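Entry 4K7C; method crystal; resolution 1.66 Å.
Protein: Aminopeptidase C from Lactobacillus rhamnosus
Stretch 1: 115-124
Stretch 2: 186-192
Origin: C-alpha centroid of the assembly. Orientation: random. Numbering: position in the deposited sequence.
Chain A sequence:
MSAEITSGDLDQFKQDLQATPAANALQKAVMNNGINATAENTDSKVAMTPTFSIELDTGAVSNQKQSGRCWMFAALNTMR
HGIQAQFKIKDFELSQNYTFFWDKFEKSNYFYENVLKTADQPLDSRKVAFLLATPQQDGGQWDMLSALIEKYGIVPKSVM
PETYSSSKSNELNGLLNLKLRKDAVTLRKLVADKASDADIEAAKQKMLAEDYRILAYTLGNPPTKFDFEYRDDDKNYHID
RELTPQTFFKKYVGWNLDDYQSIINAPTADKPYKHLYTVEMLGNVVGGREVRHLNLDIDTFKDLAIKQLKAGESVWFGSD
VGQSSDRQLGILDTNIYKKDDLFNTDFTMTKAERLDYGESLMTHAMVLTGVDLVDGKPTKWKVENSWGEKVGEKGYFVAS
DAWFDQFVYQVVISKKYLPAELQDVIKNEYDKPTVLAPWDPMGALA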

ATOM      1  N   VAL A 115      21.497 -36.256  24.760  1.00 19.21           N
ATOM      2  CA  VAL A 115      22.455 -35.656  25.600  1.00 19.99           C
ATOM      3  C   VAL A 115      22.939 -36.646  26.690  1.00 21.81           C
ATOM      4  O   VAL A 115      24.163 -36.697  26.996  1.00 21.66           O
ATOM      5  CB  VAL A 115      21.880 -34.414  26.347  1.00 21.09           C
ATOM      6  CG1 VAL A 115      22.815 -33.925  27.384  1.00 20.33           C
ATOM      7  CG2 VAL A 115      21.661 -33.262  25.343  1.00 22.68           C
ATOM      8  N   LEU A 116      22.003 -37.369  27.284  1.00 22.58           N
ATOM      9  CA  LEU A 116      22.346 -38.406  28.277  1.00 23.33           C
ATOM     10  C   LEU A 116      23.293 -39.485  27.629  1.00 23.53           C
ATOM     11  O   LEU A 116      24.317 -39.820  28.202  1.00 23.54           O
ATOM     12  CB  LEU A 116      21.084 -39.007  28.888  1.00 22.31           C
ATOM     13  CG  LEU A 116      20.476 -38.013  29.871  1.00 19.52           C
ATOM     14  CD1 LEU A 116      19.117 -38.491  30.340  1.00 22.07           C
ATOM     15  CD2 LEU A 116      21.338 -37.735  31.084  1.00 23.14           C
ATOM     16  N   LYS A 117      22.931 -39.958  26.462  1.00 20.80           N
ATOM     17  CA  LYS A 117      23.634 -40.973  25.794  1.00 24.79           C
ATOM     18  C   LYS A 117      25.038 -40.546  25.397  1.00 26.88           C
ATOM     19  O   LYS A 117      25.895 -41.375  25.330  1.00 25.57           O
ATOM     20  CB  LYS A 117      22.907 -41.420  24.547  1.00 28.55           C
ATOM     21  CG  LYS A 117      21.899 -42.523  24.816  1.00 39.88           C
ATOM     22  CD  LYS A 117      20.858 -42.642  23.708  1.00 47.57           C
ATOM     23  CE  LYS A 117      21.492 -42.931  22.356  1.00 55.03           C
ATOM     24  NZ  LYS A 117      20.412 -43.162  21.347  1.00 59.92           N
ATOM     25  N   THR A 118      25.284 -39.254  25.215  1.00 23.09           N
ATOM     26  CA  THR A 118      26.594 -38.780  24.785  1.00 24.25           C
ATOM     27  C   THR A 118      27.250 -38.018  25.887  1.00 20.52           C
ATOM     28  O   THR A 118      28.233 -37.331  25.687  1.00 21.39           O
ATOM     29  CB  THR A 118      26.440 -37.894  23.499  1.00 21.53           C
ATOM     30  OG1 THR A 118      25.551 -36.821  23.779  1.00 22.72           O
ATOM     31  CG2 THR A 118      25.954 -38.722  22.322  1.00 22.93           C
ATOM     32  N   ALA A 119      26.745 -38.146  27.098  1.00 24.70           N
ATOM     33  CA  ALA A 119      27.207 -37.300  28.168  1.00 23.35           C
ATOM     34  C   ALA A 119      28.643 -37.649  28.631  1.00 27.93           C
ATOM     35  O   ALA A 119      29.252 -36.810  29.264  1.00 26.97           O
ATOM     36  CB  ALA A 119      26.293 -37.387  29.341  1.00 26.19           C
ATOM     37  N   ASP A 120      29.086 -38.864  28.285  1.00 27.02           N
ATOM     38  CA  ASP A 120      30.482 -39.352  28.533  1.00 38.82           C
ATOM     39  C   ASP A 120      31.479 -38.930  27.413  1.00 36.83           C
ATOM     40  O   ASP A 120      32.675 -39.150  27.516  1.00 37.54           O
ATOM     41  CB  ASP A 120      30.494 -40.902  28.692  1.00 38.54           C
ATOM     42  CG  ASP A 120      29.899 -41.632  27.451  1.00 48.96           C
ATOM     43  OD1 ASP A 120      29.143 -41.011  26.642  1.00 43.72           O
ATOM     44  OD2 ASP A 120      30.147 -42.858  27.297  1.00 54.93           O
ATOM     45  N   GLN A 121      30.977 -38.294  26.363  1.00 31.06           N
ATOM     46  CA  GLN A 121      31.801 -37.896  25.244  1.00 29.63           C
ATOM     47  C   GLN A 121      32.138 -36.421  25.351  1.00 27.58           C
ATOM     48  O   GLN A 121      31.396 -35.605  25.927  1.00 27.66           O
ATOM     49  CB  GLN A 121      31.101 -38.210  23.900  1.00 33.54           C
ATOM     50  CG  GLN A 121      30.778 -39.689  23.693  1.00 36.71           C
ATOM     51  CD  GLN A 121      29.775 -39.906  22.553  1.00 38.44           C
ATOM     52  OE1 GLN A 121      29.716 -39.111  21.612  1.00 40.24           O
ATOM     53  NE2 GLN A 121      28.979 -40.979  22.633  1.00 41.88           N
ATOM     54  N   PRO A 122      33.303 -36.041  24.838  1.00 29.33           N
ATOM     55  CA  PRO A 122      33.705 -34.655  24.962  1.00 27.60           C
ATOM     56  C   PRO A 122      32.671 -33.718  24.339  1.00 21.95           C
ATOM     57  O   PRO A 122      32.089 -34.036  23.268  1.00 22.92           O
ATOM     58  CB  PRO A 122      35.040 -34.607  24.198  1.00 29.51           C
ATOM     59  CG  PRO A 122      35.516 -36.022  24.197  1.00 33.37           C
ATOM     60  CD  PRO A 122      34.268 -36.844  24.077  1.00 30.47           C
ATOM     61  N   LEU A 123      32.507 -32.573  24.976  1.00 26.29           N
ATOM     62  CA  LEU A 123      31.632 -31.492  24.487  1.00 25.19           C
ATOM     63  C   LEU A 123      31.928 -31.004  23.055  1.00 26.93           C
ATOM     64  O   LEU A 123      30.995 -30.651  22.308  1.00 23.88           O
ATOM     65  CB  LEU A 123      31.704 -30.338  25.461  1.00 24.70           C
ATOM     66  CG  LEU A 123      30.607 -29.291  25.589  1.00 25.61           C
ATOM     67  CD1 LEU A 123      29.193 -29.901  25.842  1.00 25.54           C
ATOM     68  CD2 LEU A 123      30.992 -28.298  26.681  1.00 22.67           C
ATOM     69  N   ASP A 124      33.229 -30.954  22.718  1.00 26.23           N
ATOM     70  CA  ASP A 124      33.688 -30.598  21.391  1.00 30.22           C
ATOM     71  C   ASP A 124      33.762 -31.742  20.369  1.00 29.56           C
ATOM     72  O   ASP A 124      34.284 -31.561  19.219  1.00 22.27           O
ATOM     73  CB  ASP A 124      35.083 -29.849  21.489  1.00 32.15           C
ATOM     74  CG  ASP A 124      36.251 -30.728  22.036  1.00 36.05           C
ATOM     75  OD1 ASP A 124      36.128 -31.952  22.244  1.00 38.49           O
ATOM     76  OD2 ASP A 124      37.309 -30.139  22.320  1.00 42.87           O
ATOM     77  N   THR A 186      22.983 -29.078  32.596  1.00 22.51           N
ATOM     78  CA  THR A 186      22.583 -29.658  33.862  1.00 23.37           C
ATOM     79  C   THR A 186      22.663 -31.191  33.732  1.00 21.89           C
ATOM     80  O   THR A 186      23.187 -31.876  34.629  1.00 24.45           O
ATOM     81  CB  THR A 186      21.132 -29.268  34.197  1.00 22.68           C
ATOM     82  OG1 THR A 186      21.020 -27.829  34.281  1.00 22.63           O
ATOM     83  CG2 THR A 186      20.685 -29.859  35.463  1.00 23.72           C
ATOM     84  N   LEU A 187      22.193 -31.720  32.627  1.00 18.63           N
ATOM     85  CA  LEU A 187      22.191 -33.185  32.385  1.00 21.71           C
ATOM     86  C   LEU A 187      23.615 -33.773  32.309  1.00 27.48           C
ATOM     87  O   LEU A 187      23.940 -34.839  32.968  1.00 25.19           O
ATOM     88  CB  LEU A 187      21.383 -33.596  31.166  1.00 20.88           C
ATOM     89  CG  LEU A 187      19.844 -33.428  31.192  1.00 22.25           C
ATOM     90  CD1 LEU A 187      19.286 -33.737  29.800  1.00 22.22           C
ATOM     91  CD2 LEU A 187      19.198 -34.324  32.215  1.00 21.84           C
ATOM     92  N   ARG A 188      24.509 -33.100  31.564  1.00 22.77           N
ATOM     93  CA  ARG A 188      25.926 -33.532  31.553  1.00 22.62           C
ATOM     94  C   ARG A 188      26.575 -33.485  32.934  1.00 22.61           C
ATOM     95  O   ARG A 188      27.391 -34.394  33.296  1.00 24.46           O
ATOM     96  CB  ARG A 188      26.771 -32.781  30.467  1.00 21.63           C
ATOM     97  CG  ARG A 188      26.353 -33.123  29.023  1.00 23.34           C
ATOM     98  CD  ARG A 188      27.169 -32.391  27.919  1.00 24.13           C
ATOM     99  NE  ARG A 188      28.630 -32.595  28.044  1.00 20.55           N
ATOM    100  CZ  ARG A 188      29.319 -33.547  27.447  1.00 23.06           C
ATOM    101  NH1 ARG A 188      28.737 -34.379  26.624  1.00 20.45           N
ATOM    102  NH2 ARG A 188      30.657 -33.641  27.641  1.00 25.08           N
ATOM    103  N   LYS A 189      26.252 -32.458  33.682  1.00 21.38           N
ATOM    104  CA  LYS A 189      26.745 -32.302  35.025  1.00 24.92           C
ATOM    105  C   LYS A 189      26.291 -33.458  35.950  1.00 28.76           C
ATOM    106  O   LYS A 189      27.092 -34.072  36.636  1.00 24.14           O
ATOM    107  CB  LYS A 189      26.286 -30.990  35.628  1.00 24.59           C
ATOM    108  CG  LYS A 189      27.208 -30.688  36.767  1.00 33.60           C
ATOM    109  CD  LYS A 189      26.733 -29.740  37.805  1.00 37.86           C
ATOM    110  CE  LYS A 189      27.997 -29.386  38.637  1.00 45.14           C
ATOM    111  NZ  LYS A 189      27.686 -29.532  40.079  1.00 48.36           N
ATOM    112  N   LEU A 190      25.002 -33.743  35.944  1.00 27.16           N
ATOM    113  CA  LEU A 190      24.446 -34.915  36.622  1.00 27.11           C
ATOM    114  C   LEU A 190      25.191 -36.202  36.269  1.00 30.80           C
ATOM    115  O   LEU A 190      25.570 -36.932  37.178  1.00 29.85           O
ATOM    116  CB  LEU A 190      22.938 -35.069  36.316  1.00 28.74           C
ATOM    117  CG  LEU A 190      22.028 -34.069  37.027  1.00 26.06           C
ATOM    118  CD1 LEU A 190      20.669 -34.040  36.372  1.00 26.22           C
ATOM    119  CD2 LEU A 190      21.836 -34.363  38.504  1.00 30.38           C
ATOM    120  N   VAL A 191      25.418 -36.485  34.993  1.00 27.78           N
ATOM    121  CA  VAL A 191      26.143 -37.684  34.620  1.00 27.86           C
ATOM    122  C   VAL A 191      27.613 -37.580  35.124  1.00 31.60           C
ATOM    123  O   VAL A 191      28.147 -38.575  35.617  1.00 29.14           O
ATOM    124  CB  VAL A 191      26.125 -37.916  33.140  1.00 26.48           C
ATOM    125  CG1 VAL A 191      27.069 -39.045  32.743  1.00 28.67           C
ATOM    126  CG2 VAL A 191      24.719 -38.175  32.638  1.00 27.30           C
ATOM    127  N   ALA A 192      28.229 -36.399  35.062  1.00 31.94           N
ATOM    128  CA  ALA A 192      29.620 -36.229  35.567  1.00 34.23           C
ATOM    129  C   ALA A 192      29.712 -36.495  37.073  1.00 37.74           C
ATOM    130  O   ALA A 192      30.729 -37.047  37.577  1.00 38.25           O
ATOM    131  CB  ALA A 192      30.157 -34.837  35.249  1.00 30.05           C
TER
HETATM  132  O   HOH W   1      25.929 -34.885  25.852  1.00 22.91           O
HETATM  133  O   HOH W   2      29.232 -35.498  31.436  1.00 27.34           O

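This contact joins a small apolar patch to a set of hydrogen bonds in which one arginine of a helix, Arg-188, serves the backbone carbonyls of a turn. Stretch 1 leaves its helix at Thr-118 and forms a type I beta turn from Thr-118 to Gln-121. The Arg-188 guanidinium lies against this turn. Its NH2 donates to Gln-121 O at 2.7 Å, and its NH1 donates to the same Gln-121 O at 3.0 Å. One carbonyl thus receives both terminal nitrogens. NH1 of Arg-188 also makes a weak bond to Thr-118 O, 3.1 Å away, with an angle of 120°. Both acceptors sit at the guanidinium edge, near its plane, where the N-H groups point. The faces are covered differently: Leu-123 CD1 lies over one, 3.5 Å from Arg-188 NE, and Ala-119 O lies over the opposite one.

Water 1 accepts from Arg-188 NH1 and donates to Val-115 O and Thr-118 OG1. Water 2 donates to Ala-119 O and Arg-188 O, so it links the two backbones.

The apolar patch adjoins the arginine. Leu-116 CD2 packs 3.7 Å from Val-191 CG2, and Ala-119 CB is equally close to Val-191 CG2. Val-115 CG1 lies 4.1 Å from Leu-187 CB and 4.0 Å from Arg-188 CG, so the aliphatic part of the arginine also packs here.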